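Monoglyceride lipase (Saccharomyces cerevisiae, PDB 4ZWN) hydrolyses monoacylglycerols, with a strong preference for monounsaturated ones, to free fatty acids and glycerol, and also takes part in breaking down fatty acid ethyl esters. Local coordinates at residues V60-F70 and I136-G146; L80-Y89 and M320-T328. The protein carries 2 engineered substitutions. All coordinates share one frame; numbering follows the deposited sequence.

Contact 1 (V60-F70 and I136-G146); sequences VRGRVLLIHGF and IPLFMWGHSMG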
loop_
_atom_site.group_PDB
_atom_site.type_symbol
_atom_site.label_atom_id
_atom_site.label_comp_id
_atom_site.label_asym_id
_atom_site.label_seq_id
_atom_site.Cartn_x
_atom_site.Cartn_y
_atom_site.Cartn_z
ATOM N N VAL A 60 -20.370 -9.556 -6.433
ATOM C CA VAL A 60 -18.963 -9.295 -6.254
ATOM C C VAL A 60 -18.153 -9.960 -7.311
ATOM O O VAL A 60 -18.281 -11.120 -7.521
ATOM C CB VAL A 60 -18.484 -9.928 -4.953
ATOM C CG1 VAL A 60 -17.108 -9.448 -4.588
ATOM C CG2 VAL A 60 -19.464 -9.689 -3.831
ATOM N N ARG A 61 -17.276 -9.206 -7.933
ATOM C CA ARG A 61 -16.339 -9.694 -8.938
ATOM C C ARG A 61 -15.054 -10.174 -8.279
ATOM O O ARG A 61 -14.400 -11.094 -8.768
ATOM C CB ARG A 61 -16.027 -8.606 -9.962
ATOM C CG ARG A 61 -17.219 -8.162 -10.781
ATOM C CD ARG A 61 -16.783 -7.161 -11.827
ATOM N NE ARG A 61 -15.766 -7.728 -12.705
ATOM C CZ ARG A 61 -16.016 -8.215 -13.916
ATOM N NH1 ARG A 61 -17.251 -8.194 -14.397
ATOM N NH2 ARG A 61 -15.031 -8.716 -14.648
ATOM N N GLY A 62 -14.698 -9.537 -7.167
ATOM C CA GLY A 62 -13.500 -9.887 -6.426
ATOM C C GLY A 62 -13.278 -9.019 -5.199
ATOM O O GLY A 62 -13.961 -8.011 -4.999
ATOM N N ARG A 63 -12.322 -9.416 -4.366
ATOM C CA ARG A 63 -11.957 -8.628 -3.192
ATOM C C ARG A 63 -10.510 -8.150 -3.290
ATOM O O ARG A 63 -9.631 -8.897 -3.724
ATOM C CB ARG A 63 -12.158 -9.440 -1.910
ATOM C CG ARG A 63 -11.887 -8.652 -0.633
ATOM C CD ARG A 63 -12.068 -9.506 0.609
ATOM N NE ARG A 63 -13.426 -10.029 0.720
ATOM C CZ ARG A 63 -13.909 -10.626 1.805
ATOM N NH1 ARG A 63 -13.142 -10.771 2.878
ATOM N NH2 ARG A 63 -15.159 -11.074 1.821
ATOM N N VAL A 64 -10.265 -6.905 -2.888
ATOM C CA VAL A 64 -8.909 -6.365 -2.899
ATOM C C VAL A 64 -8.399 -6.090 -1.485
ATOM O O VAL A 64 -9.020 -5.353 -0.719
ATOM C CB VAL A 64 -8.817 -5.060 -3.719
ATOM C CG1 VAL A 64 -7.364 -4.704 -3.965
ATOM C CG2 VAL A 64 -9.552 -5.201 -5.045
ATOM N N LEU A 65 -7.262 -6.693 -1.151
ATOM C CA LEU A 65 -6.592 -6.465 0.124
ATOM C C LEU A 65 -5.676 -5.244 0.015
ATOM O O LEU A 65 -4.742 -5.229 -0.786
ATOM C CB LEU A 65 -5.786 -7.702 0.532
ATOM C CG LEU A 65 -5.584 -8.034 2.016
ATOM C CD1 LEU A 65 -4.671 -9.241 2.160
ATOM C CD2 LEU A 65 -5.038 -6.859 2.808
ATOM N N LEU A 66 -5.932 -4.226 0.830
ATOM C CA LEU A 66 -5.153 -2.997 0.749
ATOM C C LEU A 66 -4.081 -2.916 1.835
ATOM O O LEU A 66 -4.380 -2.967 3.028
ATOM C CB LEU A 66 -6.074 -1.779 0.832
ATOM C CG LEU A 66 -7.274 -1.756 -0.122
ATOM C CD1 LEU A 66 -7.951 -0.401 -0.091
ATOM C CD2 LEU A 66 -6.862 -2.103 -1.539
ATOM N N ILE A 67 -2.829 -2.794 1.407
ATOM C CA ILE A 67 -1.711 -2.608 2.323
ATOM C C ILE A 67 -1.274 -1.147 2.308
ATOM O O ILE A 67 -0.651 -0.691 1.348
ATOM C CB ILE A 67 -0.514 -3.503 1.957
ATOM C CG1 ILE A 67 -0.973 -4.941 1.719
ATOM C CG2 ILE A 67 0.549 -3.445 3.049
ATOM C CD1 ILE A 67 0.132 -5.866 1.271
ATOM N N HIS A 68 -1.602 -0.416 3.371
ATOM C CA HIS A 68 -1.327 1.018 3.419
ATOM C C HIS A 68 0.164 1.309 3.539
ATOM O O HIS A 68 0.965 0.418 3.831
ATOM C CB HIS A 68 -2.089 1.683 4.575
ATOM C CG HIS A 68 -1.592 1.304 5.941
ATOM N ND1 HIS A 68 -0.448 1.837 6.491
ATOM C CD2 HIS A 68 -2.102 0.463 6.870
ATOM C CE1 HIS A 68 -0.265 1.331 7.699
ATOM N NE2 HIS A 68 -1.257 0.493 7.954
ATOM N N GLY A 69 0.527 2.565 3.306
ATOM C CA GLY A 69 1.910 2.988 3.403
ATOM C C GLY A 69 2.247 3.565 4.764
ATOM O O GLY A 69 1.373 3.729 5.620
ATOM N N PHE A 70 3.527 3.867 4.963
ATOM C CA PHE A 70 3.992 4.464 6.205
ATOM C C PHE A 70 3.252 5.770 6.474
ATOM O O PHE A 70 3.155 6.628 5.596
ATOM C CB PHE A 70 5.503 4.700 6.146
ATOM C CG PHE A 70 6.082 5.276 7.411
ATOM C CD1 PHE A 70 6.023 4.568 8.602
ATOM C CD2 PHE A 70 6.700 6.517 7.405
ATOM C CE1 PHE A 70 6.559 5.092 9.765
ATOM C CE2 PHE A 70 7.241 7.046 8.564
ATOM C CZ PHE A 70 7.168 6.333 9.746
ATOM N N ILE A 136 -14.755 -16.086 -4.876
ATOM C CA ILE A 136 -14.285 -14.848 -5.491
ATOM C C ILE A 136 -12.774 -14.681 -5.334
ATOM O O ILE A 136 -12.196 -15.095 -4.328
ATOM C CB ILE A 136 -14.998 -13.613 -4.898
ATOM C CG1 ILE A 136 -14.676 -13.462 -3.414
ATOM C CG2 ILE A 136 -16.500 -13.710 -5.113
ATOM C CD1 ILE A 136 -15.230 -12.202 -2.805
ATOM N N PRO A 137 -12.128 -14.075 -6.341
ATOM C CA PRO A 137 -10.673 -13.895 -6.339
ATOM C C PRO A 137 -10.206 -12.838 -5.341
ATOM O O PRO A 137 -10.913 -11.856 -5.095
ATOM C CB PRO A 137 -10.378 -13.454 -7.773
ATOM C CG PRO A 137 -11.631 -12.777 -8.212
ATOM C CD PRO A 137 -12.746 -13.550 -7.572
ATOM N N LEU A 138 -9.022 -13.050 -4.775
ATOM C CA LEU A 138 -8.431 -12.105 -3.836
ATOM C C LEU A 138 -7.212 -11.428 -4.444
ATOM O O LEU A 138 -6.226 -12.088 -4.776
ATOM C CB LEU A 138 -8.039 -12.809 -2.537
ATOM C CG LEU A 138 -7.407 -11.919 -1.466
ATOM C CD1 LEU A 138 -8.391 -10.853 -1.000
ATOM C CD2 LEU A 138 -6.917 -12.752 -0.293
ATOM N N PHE A 139 -7.286 -10.109 -4.591
ATOM C CA PHE A 139 -6.181 -9.330 -5.136
ATOM C C PHE A 139 -5.456 -8.579 -4.026
ATOM O O PHE A 139 -6.031 -8.315 -2.969
ATOM C CB PHE A 139 -6.684 -8.350 -6.201
ATOM C CG PHE A 139 -7.242 -9.019 -7.428
ATOM C CD1 PHE A 139 -8.580 -9.377 -7.493
ATOM C CD2 PHE A 139 -6.429 -9.285 -8.516
ATOM C CE1 PHE A 139 -9.095 -9.992 -8.620
ATOM C CE2 PHE A 139 -6.938 -9.901 -9.645
ATOM C CZ PHE A 139 -8.273 -10.254 -9.697
ATOM N N MET A 140 -4.194 -8.238 -4.269
ATOM C CA MET A 140 -3.388 -7.540 -3.275
ATOM C C MET A 140 -2.897 -6.192 -3.804
ATOM O O MET A 140 -2.313 -6.109 -4.884
ATOM C CB MET A 140 -2.203 -8.410 -2.841
ATOM C CG MET A 140 -1.303 -7.767 -1.793
ATOM S SD MET A 140 -0.036 -8.889 -1.163
ATOM C CE MET A 140 -1.044 -10.090 -0.298
ATOM N N TRP A 141 -3.144 -5.144 -3.026
ATOM C CA TRP A 141 -2.798 -3.776 -3.397
ATOM C C TRP A 141 -1.962 -3.141 -2.295
ATOM O O TRP A 141 -2.200 -3.381 -1.115
ATOM C CB TRP A 141 -4.069 -2.960 -3.644
ATOM C CG TRP A 141 -3.869 -1.493 -3.925
ATOM C CD1 TRP A 141 -3.834 -0.895 -5.151
ATOM C CD2 TRP A 141 -3.717 -0.441 -2.961
ATOM N NE1 TRP A 141 -3.658 0.461 -5.012
ATOM C CE2 TRP A 141 -3.583 0.767 -3.679
ATOM C CE3 TRP A 141 -3.674 -0.401 -1.563
ATOM C CZ2 TRP A 141 -3.409 1.999 -3.047
ATOM C CZ3 TRP A 141 -3.501 0.825 -0.936
ATOM C CH2 TRP A 141 -3.372 2.007 -1.679
ATOM N N GLY A 142 -0.982 -2.333 -2.679
ATOM C CA GLY A 142 -0.141 -1.664 -1.706
ATOM C C GLY A 142 0.377 -0.335 -2.213
ATOM O O GLY A 142 0.696 -0.197 -3.393
ATOM N N HIS A 143 0.454 0.650 -1.322
ATOM C CA HIS A 143 1.000 1.952 -1.683
ATOM C C HIS A 143 2.309 2.235 -0.955
ATOM O O HIS A 143 2.420 2.007 0.249
ATOM C CB HIS A 143 -0.001 3.066 -1.385
ATOM C CG HIS A 143 0.575 4.438 -1.550
ATOM N ND1 HIS A 143 0.936 4.949 -2.777
ATOM C CD2 HIS A 143 0.878 5.393 -0.639
ATOM C CE1 HIS A 143 1.425 6.166 -2.618
ATOM N NE2 HIS A 143 1.401 6.459 -1.328
ATOM N N SER A 144 3.288 2.745 -1.698
ATOM C CA SER A 144 4.606 3.110 -1.148
ATOM C C SER A 144 5.146 1.933 -0.337
ATOM O O SER A 144 5.428 0.869 -0.892
ATOM C CB SER A 144 4.471 4.364 -0.281
ATOM O OG SER A 144 5.744 4.924 -0.016
ATOM N N MET A 145 5.296 2.130 0.970
ATOM C CA MET A 145 5.746 1.065 1.863
ATOM C C MET A 145 4.898 -0.194 1.686
ATOM O O MET A 145 5.423 -1.304 1.680
ATOM C CB MET A 145 5.692 1.519 3.325
ATOM C CG MET A 145 6.206 0.483 4.311
ATOM S SD MET A 145 5.728 0.852 6.010
ATOM C CE MET A 145 3.958 0.575 5.925
ATOM N N GLY A 146 3.590 -0.004 1.539
ATOM C CA GLY A 146 2.678 -1.104 1.287
ATOM C C GLY A 146 2.911 -1.729 -0.076
ATOM O O GLY A 146 2.700 -2.927 -0.264
HETATM O O HOH W 1 4.868 4.595 2.847
#

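Contact 2 (L80-Y89 and M320-T328); sequences LMDHLSLNGY and MKQWLDKHT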
loop_
_atom_site.group_PDB
_atom_site.type_symbol
_atom_site.label_atom_id
_atom_site.label_comp_id
_atom_site.label_asym_id
_atom_site.label_seq_id
_atom_site.Cartn_x
_atom_site.Cartn_y
_atom_site.Cartn_z
ATOM N N LEU A 80 -10.429 5.076 -2.253
ATOM C CA LEU A 80 -10.240 3.904 -3.102
ATOM C C LEU A 80 -11.317 2.848 -2.865
ATOM O O LEU A 80 -11.908 2.328 -3.810
ATOM C CB LEU A 80 -8.859 3.296 -2.867
ATOM C CG LEU A 80 -8.555 2.014 -3.638
ATOM C CD1 LEU A 80 -8.675 2.248 -5.142
ATOM C CD2 LEU A 80 -7.171 1.500 -3.272
ATOM N N MET A 81 -11.560 2.536 -1.596
ATOM C CA MET A 81 -12.545 1.526 -1.224
ATOM C C MET A 81 -13.961 1.927 -1.635
ATOM O O MET A 81 -14.774 1.074 -1.997
ATOM C CB MET A 81 -12.489 1.265 0.282
ATOM C CG MET A 81 -11.178 0.652 0.740
ATOM S SD MET A 81 -11.134 0.158 2.473
ATOM C CE MET A 81 -11.083 1.755 3.282
ATOM N N ASP A 82 -14.249 3.223 -1.580
ATOM C CA ASP A 82 -15.557 3.732 -1.978
ATOM C C ASP A 82 -15.807 3.487 -3.465
ATOM O O ASP A 82 -16.866 2.995 -3.850
ATOM C CB ASP A 82 -15.675 5.223 -1.657
ATOM C CG ASP A 82 -17.110 5.727 -1.729
ATOM O OD1 ASP A 82 -18.026 4.978 -1.325
ATOM O OD2 ASP A 82 -17.321 6.871 -2.189
ATOM N N HIS A 83 -14.825 3.825 -4.298
ATOM C CA HIS A 83 -14.945 3.630 -5.741
ATOM C C HIS A 83 -14.967 2.149 -6.111
ATOM O O HIS A 83 -15.684 1.745 -7.024
ATOM C CB HIS A 83 -13.806 4.334 -6.485
ATOM C CG HIS A 83 -13.987 5.815 -6.612
ATOM N ND1 HIS A 83 -13.889 6.674 -5.538
ATOM C CD2 HIS A 83 -14.259 6.591 -7.688
ATOM C CE1 HIS A 83 -14.090 7.914 -5.947
ATOM N NE2 HIS A 83 -14.317 7.891 -7.247
ATOM N N LEU A 84 -14.180 1.341 -5.406
ATOM C CA LEU A 84 -14.185 -0.100 -5.638
ATOM C C LEU A 84 -15.545 -0.701 -5.294
ATOM O O LEU A 84 -16.037 -1.586 -5.993
ATOM C CB LEU A 84 -13.086 -0.788 -4.827
ATOM C CG LEU A 84 -11.651 -0.640 -5.335
ATOM C CD1 LEU A 84 -10.669 -1.247 -4.346
ATOM C CD2 LEU A 84 -11.496 -1.283 -6.704
ATOM N N SER A 85 -16.146 -0.210 -4.213
ATOM C CA SER A 85 -17.451 -0.687 -3.770
ATOM C C SER A 85 -18.521 -0.404 -4.819
ATOM O O SER A 85 -19.407 -1.226 -5.054
ATOM C CB SER A 85 -17.832 -0.037 -2.437
ATOM O OG SER A 85 -19.093 -0.496 -1.983
ATOM N N LEU A 86 -18.423 0.762 -5.453
ATOM C CA LEU A 86 -19.363 1.163 -6.495
ATOM C C LEU A 86 -19.211 0.340 -7.771
ATOM O O LEU A 86 -20.144 0.250 -8.571
ATOM C CB LEU A 86 -19.191 2.649 -6.825
ATOM C CG LEU A 86 -19.653 3.646 -5.762
ATOM C CD1 LEU A 86 -19.230 5.052 -6.135
ATOM C CD2 LEU A 86 -21.159 3.573 -5.589
ATOM N N ASN A 87 -18.038 -0.256 -7.962
ATOM C CA ASN A 87 -17.748 -0.973 -9.199
ATOM C C ASN A 87 -17.616 -2.479 -9.016
ATOM O O ASN A 87 -16.965 -3.155 -9.813
ATOM C CB ASN A 87 -16.480 -0.416 -9.840
ATOM C CG ASN A 87 -16.664 0.996 -10.347
ATOM O OD1 ASN A 87 -17.049 1.209 -11.498
ATOM N ND2 ASN A 87 -16.404 1.972 -9.486
ATOM N N GLY A 88 -18.237 -2.997 -7.962
ATOM C CA GLY A 88 -18.361 -4.431 -7.777
ATOM C C GLY A 88 -17.159 -5.128 -7.174
ATOM O O GLY A 88 -16.927 -6.306 -7.446
ATOM N N TYR A 89 -16.398 -4.413 -6.349
ATOM C CA TYR A 89 -15.234 -5.003 -5.696
ATOM C C TYR A 89 -15.217 -4.759 -4.191
ATOM O O TYR A 89 -15.326 -3.622 -3.726
ATOM C CB TYR A 89 -13.942 -4.468 -6.319
ATOM C CG TYR A 89 -13.726 -4.948 -7.734
ATOM C CD1 TYR A 89 -13.169 -6.195 -7.985
ATOM C CD2 TYR A 89 -14.090 -4.159 -8.817
ATOM C CE1 TYR A 89 -12.978 -6.643 -9.277
ATOM C CE2 TYR A 89 -13.900 -4.595 -10.109
ATOM C CZ TYR A 89 -13.346 -5.838 -10.335
ATOM O OH TYR A 89 -13.158 -6.275 -11.624
ATOM N N MET A 320 -6.997 0.777 -12.923
ATOM C CA MET A 320 -7.028 -0.328 -11.974
ATOM C C MET A 320 -8.334 -1.108 -12.093
ATOM O O MET A 320 -8.337 -2.341 -12.079
ATOM C CB MET A 320 -6.846 0.187 -10.546
ATOM C CG MET A 320 -7.050 -0.875 -9.479
ATOM S SD MET A 320 -6.651 -0.279 -7.827
ATOM C CE MET A 320 -7.236 -1.645 -6.824
ATOM N N LYS A 321 -9.438 -0.378 -12.216
ATOM C CA LYS A 321 -10.759 -0.982 -12.362
ATOM C C LYS A 321 -10.821 -1.853 -13.622
ATOM O O LYS A 321 -11.266 -3.001 -13.569
ATOM C CB LYS A 321 -11.838 0.109 -12.396
ATOM C CG LYS A 321 -13.272 -0.397 -12.292
ATOM C CD LYS A 321 -13.955 -0.385 -13.647
ATOM C CE LYS A 321 -15.401 -0.832 -13.556
ATOM N NZ LYS A 321 -16.007 -0.914 -14.913
ATOM N N GLN A 322 -10.355 -1.312 -14.743
ATOM C CA GLN A 322 -10.352 -2.053 -16.001
ATOM C C GLN A 322 -9.426 -3.255 -15.922
ATOM O O GLN A 322 -9.712 -4.312 -16.488
ATOM C CB GLN A 322 -9.939 -1.147 -17.165
ATOM C CG GLN A 322 -10.976 -0.100 -17.532
ATOM C CD GLN A 322 -10.467 0.884 -18.564
ATOM O OE1 GLN A 322 -9.310 0.821 -18.983
ATOM N NE2 GLN A 322 -11.331 1.804 -18.981
ATOM N N TRP A 323 -8.314 -3.085 -15.214
ATOM C CA TRP A 323 -7.346 -4.157 -15.037
ATOM C C TRP A 323 -7.953 -5.299 -14.229
ATOM O O TRP A 323 -7.752 -6.471 -14.548
ATOM C CB TRP A 323 -6.086 -3.629 -14.352
ATOM C CG TRP A 323 -4.976 -4.623 -14.287
ATOM C CD1 TRP A 323 -4.054 -4.886 -15.256
ATOM C CD2 TRP A 323 -4.662 -5.487 -13.190
ATOM N NE1 TRP A 323 -3.186 -5.863 -14.833
ATOM C CE2 TRP A 323 -3.539 -6.249 -13.566
ATOM C CE3 TRP A 323 -5.222 -5.687 -11.926
ATOM C CZ2 TRP A 323 -2.965 -7.197 -12.726
ATOM C CZ3 TRP A 323 -4.652 -6.631 -11.090
ATOM C CH2 TRP A 323 -3.534 -7.374 -11.494
ATOM N N LEU A 324 -8.697 -4.945 -13.183
ATOM C CA LEU A 324 -9.381 -5.928 -12.347
ATOM C C LEU A 324 -10.451 -6.681 -13.127
ATOM O O LEU A 324 -10.561 -7.903 -13.023
ATOM C CB LEU A 324 -10.014 -5.252 -11.130
ATOM C CG LEU A 324 -9.072 -4.730 -10.048
ATOM C CD1 LEU A 324 -9.847 -3.917 -9.025
ATOM C CD2 LEU A 324 -8.342 -5.884 -9.381
ATOM N N ASP A 325 -11.247 -5.940 -13.894
ATOM C CA ASP A 325 -12.290 -6.536 -14.718
ATOM C C ASP A 325 -11.692 -7.555 -15.674
ATOM O O ASP A 325 -12.228 -8.649 -15.843
ATOM C CB ASP A 325 -13.049 -5.462 -15.504
ATOM C CG ASP A 325 -13.914 -4.590 -14.615
ATOM O OD1 ASP A 325 -14.204 -5.001 -13.471
ATOM O OD2 ASP A 325 -14.310 -3.495 -15.064
ATOM N N LYS A 326 -10.568 -7.190 -16.283
ATOM C CA LYS A 326 -9.884 -8.066 -17.227
ATOM C C LYS A 326 -9.489 -9.397 -16.586
ATOM O O LYS A 326 -9.488 -10.437 -17.248
ATOM C CB LYS A 326 -8.650 -7.364 -17.797
ATOM C CG LYS A 326 -7.947 -8.139 -18.892
ATOM C CD LYS A 326 -6.709 -7.406 -19.379
ATOM C CE LYS A 326 -6.065 -8.143 -20.538
ATOM N NZ LYS A 326 -5.834 -9.576 -20.202
ATOM N N HIS A 327 -9.176 -9.366 -15.292
ATOM C CA HIS A 327 -8.713 -10.562 -14.595
ATOM C C HIS A 327 -9.819 -11.166 -13.741
ATOM O O HIS A 327 -9.580 -12.032 -12.880
ATOM C CB HIS A 327 -7.485 -10.235 -13.760
ATOM C CG HIS A 327 -6.307 -9.821 -14.582
ATOM N ND1 HIS A 327 -6.119 -8.526 -15.022
ATOM C CD2 HIS A 327 -5.262 -10.537 -15.066
ATOM C CE1 HIS A 327 -5.006 -8.462 -15.731
ATOM N NE2 HIS A 327 -4.467 -9.666 -15.774
ATOM N N THR A 328 -11.043 -10.714 -14.015
ATOM C CA THR A 328 -12.241 -11.371 -13.480
ATOM C C THR A 328 -13.310 -11.590 -14.563
ATOM O O THR A 328 -14.502 -11.857 -14.272
ATOM C CB THR A 328 -12.843 -10.582 -12.279
ATOM O OG1 THR A 328 -13.149 -9.240 -12.658
ATOM C CG2 THR A 328 -11.854 -10.541 -11.111
#

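Contact 1 (V60-F70 and I136-G146)
Ile67 O is gripped by three groups of 136-146. His143 N gives Ile67 O a hydrogen bond of 3.2 Å, nearly in line with the carbonyl. Two CA-H...O contacts join it at Ile67 O, Gly142 CA at 3.2 Å and Gly146 CA at 3.4 Å, so the last carbonyl of strand 62-67 seats both the end of strand 138-143 and the first turn of the helix beyond. A CB on Gly146 would run into this same oxygen. Further back the strands pair parallel, their axes 27° apart, through a ladder in which Ile67 N meets Trp141 O at 2.7 Å. Trp141 extends CG anti to its own N (chi1 175°), which lays the indole obliquely across Leu66, whose CD2 lies 3.6 Å from Trp141 CE3. On the sheet face that carries Leu65, Ile67 CD1 touches Met140 SD at 3.9 Å. Arg63 turns to that face too, but its guanidinium is held outside the pair by Glu90 and Glu130. Beyond the strands a water accepts from Phe70 N at 2.6 Å and from Met145 N at 3.1 Å, where the oxyanion hole of α/β hydrolases is usually formed; Met145 CE packs against the same Phe70 amide. Ser144, with its positive phi of 50°, stands at the sharp turn between strand and helix, the nucleophile elbow of the GXSXG motif, and is probably the catalytic nucleophile.

Contact 2 (L80-Y89 and M320-T328)
Tyr89 spans the gap to helix 310-326, its CB pointing toward that helix and CG turned anti to the carbonyl carbon (chi1 -69°), which carries the ring over to Leu324. One face of its ring takes a CH-pi contact from Leu324 CD1, which sits 4.0 Å above the centroid of Tyr89. Farther out, CE1 and CZ slide along Leu324 CB, the Tyr89 CZ to Leu324 CB distance being 3.5 Å. The tip ends in a very short hydrogen bond, Tyr89 OH to Asp325 OD1 at 2.5 Å, with OD1 in the plane of the ring and the carboxylate turned only 22° from it. The other carboxylate oxygen, Asp325 OD2, forms a salt bridge with Lys321 NZ at 3.1 Å, so Asp325 is held by both its oxygens. Tyr89 OH also bonds Arg61 NE. A phenylalanine in place of Tyr89 would probably leave Asp325 OD1 and Arg61 NE without this mate and the carboxylate less firmly held. Lys321 crosses Asn87 at about a right angle, its CE 3.3 Å from Asn87 OD1, while Asn87 ND2 is tied at 2.6 Å to His83 O, which fixes the amide. Leu84 CD2 meets Leu324 CD1 at 3.9 Å. Segments 80-86 and 320-326 cross at -45°, their axes 11.5 Å apart at the closest, and their helices lie side by side over the sheet: Leu80 and Met320 rest on Trp141, Leu324 and Thr328 on Phe139 of strand 138-143, and Leu84 on Ser91 of strand 89-94.

Contact 1 is the middle of the central sheet and contact 2 the pair of helices laid on one of its faces; their centres are 11 Å apart. Strand 62-67, helix 78-86 and strand 89-94 follow one another as a β-α-β unit, so 60-70 is followed, after a short connection, by 80-89. Arg61 stitches the two together at the N-terminal end of strand 62-67: Arg61 NH2 lies 2.8 Å from Thr328 OG1, and Arg61 N 3.0 Å from Gly88 O. Deeper in, Leu66 CD1 packs on Met81 CG at 3.5 Å. The probable triad of Ser144, Asp272 and His302 belongs to the opposite end of the strands, with Ser144 OG 24.8 Å from Tyr89 OH.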